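Local coordinates for protein Pcdhgc3 (Mus musculus, PDB 4ZI8) that probably mediates calcium-dependent cell adhesion and may help establish specific neuronal connections in the brain, this chain being its three N-terminal extracellular cadherin repeats, at residues L159-R173 against T181-D193. Numbering follows the deposited sequence.
With CA (calcium ion), chain R.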
loop_
_atom_site.group_PDB
_atom_site.type_symbol
_atom_site.label_atom_id
_atom_site.label_comp_id
_atom_site.label_asym_id
_atom_site.label_seq_id
_atom_site.Cartn_x
_atom_site.Cartn_y
_atom_site.Cartn_z
ATOM N N LEU B 159 -21.391 -13.903 17.071
ATOM C CA LEU B 159 -20.985 -12.591 16.532
ATOM C C LEU B 159 -22.038 -12.052 15.575
ATOM O O LEU B 159 -22.448 -12.759 14.648
ATOM C CB LEU B 159 -19.629 -12.711 15.825
ATOM C CG LEU B 159 -19.039 -11.389 15.279
ATOM C CD1 LEU B 159 -18.790 -10.402 16.388
ATOM C CD2 LEU B 159 -17.742 -11.651 14.569
ATOM N N GLN B 160 -22.500 -10.824 15.814
ATOM C CA GLN B 160 -23.480 -10.200 14.934
ATOM C C GLN B 160 -22.935 -8.986 14.158
ATOM O O GLN B 160 -23.297 -8.769 12.992
ATOM C CB GLN B 160 -24.705 -9.759 15.734
ATOM C CG GLN B 160 -25.470 -10.954 16.349
ATOM C CD GLN B 160 -25.806 -12.051 15.353
ATOM O OE1 GLN B 160 -26.286 -11.784 14.248
ATOM N NE2 GLN B 160 -25.552 -13.307 15.743
ATOM N N THR B 161 -22.113 -8.168 14.800
ATOM C CA THR B 161 -21.673 -6.979 14.095
ATOM C C THR B 161 -20.424 -6.390 14.708
ATOM O O THR B 161 -19.913 -6.917 15.704
ATOM C CB THR B 161 -22.789 -5.922 14.041
ATOM O OG1 THR B 161 -22.471 -4.976 13.008
ATOM C CG2 THR B 161 -22.954 -5.204 15.371
ATOM N N TYR B 162 -19.912 -5.336 14.065
ATOM C CA TYR B 162 -18.735 -4.612 14.528
ATOM C C TYR B 162 -19.046 -3.139 14.520
ATOM O O TYR B 162 -19.856 -2.685 13.701
ATOM C CB TYR B 162 -17.526 -4.851 13.623
ATOM C CG TYR B 162 -16.916 -6.245 13.584
ATOM C CD1 TYR B 162 -17.337 -7.171 12.638
ATOM C CD2 TYR B 162 -15.865 -6.595 14.434
ATOM C CE1 TYR B 162 -16.766 -8.437 12.559
ATOM C CE2 TYR B 162 -15.268 -7.854 14.351
ATOM C CZ TYR B 162 -15.732 -8.771 13.410
ATOM O OH TYR B 162 -15.172 -10.020 13.304
ATOM N N GLU B 163 -18.422 -2.391 15.424
ATOM C CA GLU B 163 -18.540 -0.951 15.424
ATOM C C GLU B 163 -17.145 -0.377 15.506
ATOM O O GLU B 163 -16.225 -1.022 16.029
ATOM C CB GLU B 163 -19.393 -0.451 16.580
ATOM C CG GLU B 163 -20.799 -0.949 16.494
ATOM C CD GLU B 163 -21.689 -0.400 17.575
ATOM O OE1 GLU B 163 -21.162 0.079 18.603
ATOM O OE2 GLU B 163 -22.922 -0.434 17.387
ATOM N N LEU B 164 -16.999 0.837 14.988
ATOM C CA LEU B 164 -15.715 1.508 14.955
ATOM C C LEU B 164 -15.818 2.832 15.693
ATOM O O LEU B 164 -16.809 3.548 15.576
ATOM C CB LEU B 164 -15.255 1.715 13.514
ATOM C CG LEU B 164 -13.864 2.316 13.331
ATOM C CD1 LEU B 164 -12.771 1.326 13.776
ATOM C CD2 LEU B 164 -13.682 2.784 11.868
ATOM N N SER B 165 -14.801 3.144 16.486
ATOM C CA SER B 165 -14.758 4.415 17.176
ATOM C C SER B 165 -14.884 5.608 16.214
ATOM O O SER B 165 -14.427 5.575 15.068
ATOM C CB SER B 165 -13.448 4.526 17.956
ATOM O OG SER B 165 -12.373 4.283 17.071
ATOM N N HIS B 166 -15.486 6.670 16.715
ATOM C CA HIS B 166 -15.679 7.883 15.968
ATOM C C HIS B 166 -14.323 8.461 15.556
ATOM O O HIS B 166 -13.444 8.663 16.387
ATOM C CB HIS B 166 -16.464 8.868 16.817
ATOM C CG HIS B 166 -16.729 10.175 16.148
ATOM N ND1 HIS B 166 -17.588 10.299 15.077
ATOM C CD2 HIS B 166 -16.264 11.421 16.408
ATOM C CE1 HIS B 166 -17.633 11.568 14.703
ATOM N NE2 HIS B 166 -16.842 12.270 15.497
ATOM N N ASN B 167 -14.149 8.710 14.268
ATOM C CA ASN B 167 -12.874 9.206 13.762
ATOM C C ASN B 167 -13.117 9.963 12.471
ATOM O O ASN B 167 -14.190 9.867 11.891
ATOM C CB ASN B 167 -11.892 8.057 13.540
ATOM C CG ASN B 167 -12.183 7.284 12.276
ATOM O OD1 ASN B 167 -11.586 7.539 11.224
ATOM N ND2 ASN B 167 -13.122 6.346 12.357
ATOM N N GLU B 168 -12.135 10.703 11.989
ATOM C CA GLU B 168 -12.427 11.556 10.843
ATOM C C GLU B 168 -11.953 11.003 9.501
ATOM O O GLU B 168 -12.162 11.657 8.481
ATOM C CB GLU B 168 -11.844 12.957 11.062
ATOM C CG GLU B 168 -10.378 13.062 10.877
ATOM C CD GLU B 168 -9.870 14.516 10.962
ATOM O OE1 GLU B 168 -9.312 14.896 12.018
ATOM O OE2 GLU B 168 -10.031 15.271 9.973
ATOM N N TYR B 169 -11.355 9.812 9.469
ATOM C CA TYR B 169 -10.770 9.302 8.224
ATOM C C TYR B 169 -11.399 8.037 7.649
ATOM O O TYR B 169 -11.393 7.837 6.419
ATOM C CB TYR B 169 -9.288 9.002 8.416
ATOM C CG TYR B 169 -8.468 10.167 8.927
ATOM C CD1 TYR B 169 -8.045 11.187 8.073
ATOM C CD2 TYR B 169 -8.112 10.232 10.263
ATOM C CE1 TYR B 169 -7.298 12.236 8.550
ATOM C CE2 TYR B 169 -7.372 11.268 10.745
ATOM C CZ TYR B 169 -6.966 12.268 9.896
ATOM O OH TYR B 169 -6.226 13.295 10.424
ATOM N N PHE B 170 -11.886 7.172 8.535
ATOM C CA PHE B 170 -12.288 5.812 8.171
ATOM C C PHE B 170 -13.754 5.508 8.484
ATOM O O PHE B 170 -14.242 5.780 9.593
ATOM C CB PHE B 170 -11.428 4.796 8.914
ATOM C CG PHE B 170 -9.958 4.854 8.590
ATOM C CD1 PHE B 170 -9.464 4.251 7.446
ATOM C CD2 PHE B 170 -9.072 5.464 9.454
ATOM C CE1 PHE B 170 -8.128 4.277 7.155
ATOM C CE2 PHE B 170 -7.731 5.508 9.162
ATOM C CZ PHE B 170 -7.255 4.901 8.014
ATOM N N ALA B 171 -14.462 4.925 7.523
ATOM C CA ALA B 171 -15.740 4.280 7.837
ATOM C C ALA B 171 -15.493 2.787 8.027
ATOM O O ALA B 171 -14.410 2.288 7.701
ATOM C CB ALA B 171 -16.777 4.529 6.749
ATOM N N LEU B 172 -16.481 2.085 8.579
ATOM C CA LEU B 172 -16.386 0.639 8.791
ATOM C C LEU B 172 -17.358 -0.093 7.892
ATOM O O LEU B 172 -18.508 0.321 7.765
ATOM C CB LEU B 172 -16.677 0.273 10.246
ATOM C CG LEU B 172 -16.153 -1.109 10.672
ATOM C CD1 LEU B 172 -14.627 -1.097 10.692
ATOM C CD2 LEU B 172 -16.694 -1.546 12.041
ATOM N N ARG B 173 -16.916 -1.174 7.259
ATOM C CA ARG B 173 -17.869 -2.108 6.637
ATOM C C ARG B 173 -17.809 -3.456 7.299
ATOM O O ARG B 173 -16.740 -3.899 7.684
ATOM C CB ARG B 173 -17.599 -2.271 5.158
ATOM C CG ARG B 173 -17.713 -0.981 4.482
ATOM C CD ARG B 173 -17.730 -1.130 3.018
ATOM N NE ARG B 173 -17.960 0.183 2.435
ATOM C CZ ARG B 173 -17.901 0.424 1.134
ATOM N NH1 ARG B 173 -17.616 -0.568 0.300
ATOM N NH2 ARG B 173 -18.134 1.643 0.676
ATOM N N THR B 181 -19.308 -16.271 8.643
ATOM C CA THR B 181 -18.464 -15.569 9.585
ATOM C C THR B 181 -18.361 -14.136 9.125
ATOM O O THR B 181 -18.599 -13.832 7.960
ATOM C CB THR B 181 -17.074 -16.174 9.702
ATOM O OG1 THR B 181 -16.431 -16.128 8.431
ATOM C CG2 THR B 181 -17.168 -17.637 10.181
ATOM N N LYS B 182 -18.007 -13.255 10.037
ATOM C CA LYS B 182 -17.998 -11.861 9.703
ATOM C C LYS B 182 -16.674 -11.259 10.053
ATOM O O LYS B 182 -16.083 -11.584 11.105
ATOM C CB LYS B 182 -19.108 -11.123 10.436
ATOM C CG LYS B 182 -20.512 -11.610 10.115
ATOM C CD LYS B 182 -21.518 -10.977 11.048
ATOM C CE LYS B 182 -22.902 -11.569 10.858
ATOM N NZ LYS B 182 -23.510 -11.025 9.614
ATOM N N TYR B 183 -16.234 -10.357 9.177
ATOM C CA TYR B 183 -15.119 -9.474 9.469
ATOM C C TYR B 183 -15.459 -8.042 9.129
ATOM O O TYR B 183 -16.377 -7.759 8.343
ATOM C CB TYR B 183 -13.882 -9.880 8.691
ATOM C CG TYR B 183 -14.011 -9.726 7.194
ATOM C CD1 TYR B 183 -14.631 -10.708 6.419
ATOM C CD2 TYR B 183 -13.479 -8.612 6.545
ATOM C CE1 TYR B 183 -14.728 -10.574 5.049
ATOM C CE2 TYR B 183 -13.577 -8.469 5.176
ATOM C CZ TYR B 183 -14.201 -9.451 4.432
ATOM O OH TYR B 183 -14.287 -9.301 3.062
ATOM N N ALA B 184 -14.694 -7.139 9.720
ATOM C CA ALA B 184 -14.807 -5.736 9.410
ATOM C C ALA B 184 -13.626 -5.287 8.520
ATOM O O ALA B 184 -12.560 -5.912 8.522
ATOM C CB ALA B 184 -14.853 -4.938 10.689
ATOM N N GLU B 185 -13.825 -4.225 7.751
ATOM C CA GLU B 185 -12.705 -3.577 7.072
ATOM C C GLU B 185 -12.835 -2.090 7.241
ATOM O O GLU B 185 -13.942 -1.558 7.236
ATOM C CB GLU B 185 -12.653 -3.950 5.593
ATOM C CG GLU B 185 -13.913 -3.626 4.810
ATOM C CD GLU B 185 -13.887 -4.191 3.389
ATOM O OE1 GLU B 185 -12.890 -4.854 3.022
ATOM O OE2 GLU B 185 -14.877 -3.983 2.646
ATOM N N LEU B 186 -11.717 -1.406 7.439
ATOM C CA LEU B 186 -11.738 0.045 7.358
ATOM C C LEU B 186 -11.904 0.452 5.920
ATOM O O LEU B 186 -11.370 -0.194 5.024
ATOM C CB LEU B 186 -10.457 0.671 7.882
ATOM C CG LEU B 186 -10.072 0.380 9.312
ATOM C CD1 LEU B 186 -8.720 1.026 9.490
ATOM C CD2 LEU B 186 -11.079 0.971 10.265
ATOM N N VAL B 187 -12.633 1.534 5.695
ATOM C CA VAL B 187 -12.676 2.131 4.378
ATOM C C VAL B 187 -12.157 3.539 4.513
ATOM O O VAL B 187 -12.703 4.330 5.294
ATOM C CB VAL B 187 -14.086 2.160 3.803
ATOM C CG1 VAL B 187 -14.081 2.869 2.449
ATOM C CG2 VAL B 187 -14.632 0.739 3.701
ATOM N N LEU B 188 -11.124 3.868 3.745
ATOM C CA LEU B 188 -10.534 5.205 3.838
ATOM C C LEU B 188 -11.465 6.194 3.154
ATOM O O LEU B 188 -11.658 6.135 1.941
ATOM C CB LEU B 188 -9.147 5.214 3.218
ATOM C CG LEU B 188 -8.401 6.545 3.352
ATOM C CD1 LEU B 188 -8.023 6.789 4.821
ATOM C CD2 LEU B 188 -7.179 6.548 2.451
ATOM N N GLU B 189 -12.068 7.082 3.946
ATOM C CA GLU B 189 -13.099 8.000 3.462
ATOM C C GLU B 189 -12.555 9.397 3.184
ATOM O O GLU B 189 -13.022 10.075 2.280
ATOM C CB GLU B 189 -14.239 8.098 4.474
ATOM C CG GLU B 189 -14.917 6.803 4.717
ATOM C CD GLU B 189 -16.275 6.780 4.109
ATOM O OE1 GLU B 189 -16.863 7.872 3.971
ATOM O OE2 GLU B 189 -16.753 5.683 3.759
ATOM N N ARG B 190 -11.580 9.822 3.988
ATOM C CA ARG B 190 -10.875 11.079 3.783
ATOM C C ARG B 190 -9.385 10.779 3.828
ATOM O O ARG B 190 -8.932 10.011 4.666
ATOM C CB ARG B 190 -11.283 12.115 4.846
ATOM C CG ARG B 190 -12.824 12.273 4.981
ATOM C CD ARG B 190 -13.285 13.346 5.980
ATOM N NE ARG B 190 -12.553 14.617 5.887
ATOM C CZ ARG B 190 -11.652 15.016 6.772
ATOM N NH1 ARG B 190 -11.361 14.254 7.814
ATOM N NH2 ARG B 190 -11.051 16.174 6.625
ATOM N N ALA B 191 -8.634 11.356 2.909
ATOM C CA ALA B 191 -7.184 11.163 2.837
ATOM C C ALA B 191 -6.496 11.414 4.168
ATOM O O ALA B 191 -6.879 12.335 4.903
ATOM C CB ALA B 191 -6.596 12.071 1.794
ATOM N N LEU B 192 -5.505 10.582 4.485
ATOM C CA LEU B 192 -4.641 10.828 5.632
ATOM C C LEU B 192 -3.685 11.959 5.284
ATOM O O LEU B 192 -3.470 12.255 4.106
ATOM C CB LEU B 192 -3.850 9.580 6.016
ATOM C CG LEU B 192 -4.677 8.350 6.367
ATOM C CD1 LEU B 192 -3.758 7.153 6.530
ATOM C CD2 LEU B 192 -5.466 8.611 7.642
ATOM N N ASP B 193 -3.092 12.568 6.307
ATOM C CA ASP B 193 -2.174 13.674 6.109
ATOM C C ASP B 193 -1.117 13.621 7.189
ATOM O O ASP B 193 -1.384 13.982 8.320
ATOM C CB ASP B 193 -2.895 15.012 6.138
ATOM C CG ASP B 193 -1.953 16.189 5.879
ATOM O OD1 ASP B 193 -0.782 15.972 5.510
ATOM O OD2 ASP B 193 -2.379 17.345 6.030
HETATM CA CA CA R . 0.400 15.696 3.572
HETATM O O HOH W 1 -1.673 15.926 2.747
HETATM O O HOH W 2 0.746 18.075 3.127
#
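Ala171 and Arg173 pair with Val187 and Glu185 in the antiparallel hairpin of strands 170-176 and 182-188, part of one sheet of the Greek-key beta sandwich of a cadherin repeat; strand 159-164 belongs to the other sheet. Both pairs are hydrogen-bonded in both directions, as from Val187 N to Ala171 O at 2.8 Å and from Arg173 N to Glu185 O at 3.0 Å. Beyond the strand end, Tyr169 O receives two backbone donors, Glu189 N and Arg190 N.

Apolar side chains meet between the sheets, whose strands 159-164 and 182-188 run at 15° to each other. Leu186 branches two ways: CD1 lies over one face of the Phe170 ring, a CH-pi contact, while CD2 meets Leu164 CD2 at 3.6 Å, the two leucines crossing near a right angle. Ala184 CB sits over the Tyr162 ring, toward its rim. In the loops before strand 170-176 and after strand 182-188, Leu192 CD2 covers one face of the Tyr169 ring, 3.9 Å from its centroid, and Glu168 CG the opposite face.

Polar groups mark the two ends of the contact. Tyr162 OH donates to Lys182 O at 2.8 Å, from above the carbonyl plane, and also bonds Ala149 N. Just beyond Leu192, Asp193 OD1 binds a calcium ion at 2.3 Å, a site shared with Glu136, Glu195 and Asp229. Near this end, Glu168 OE1 pairs with Arg196. Arg190, bent at chi3 (45°), directs NH1 to both Glu168 O and Glu168 OE2; the latter, 2.7 Å away, accepts through its anti lone pair, with carboxylate and guanidinium 16° from coplanar.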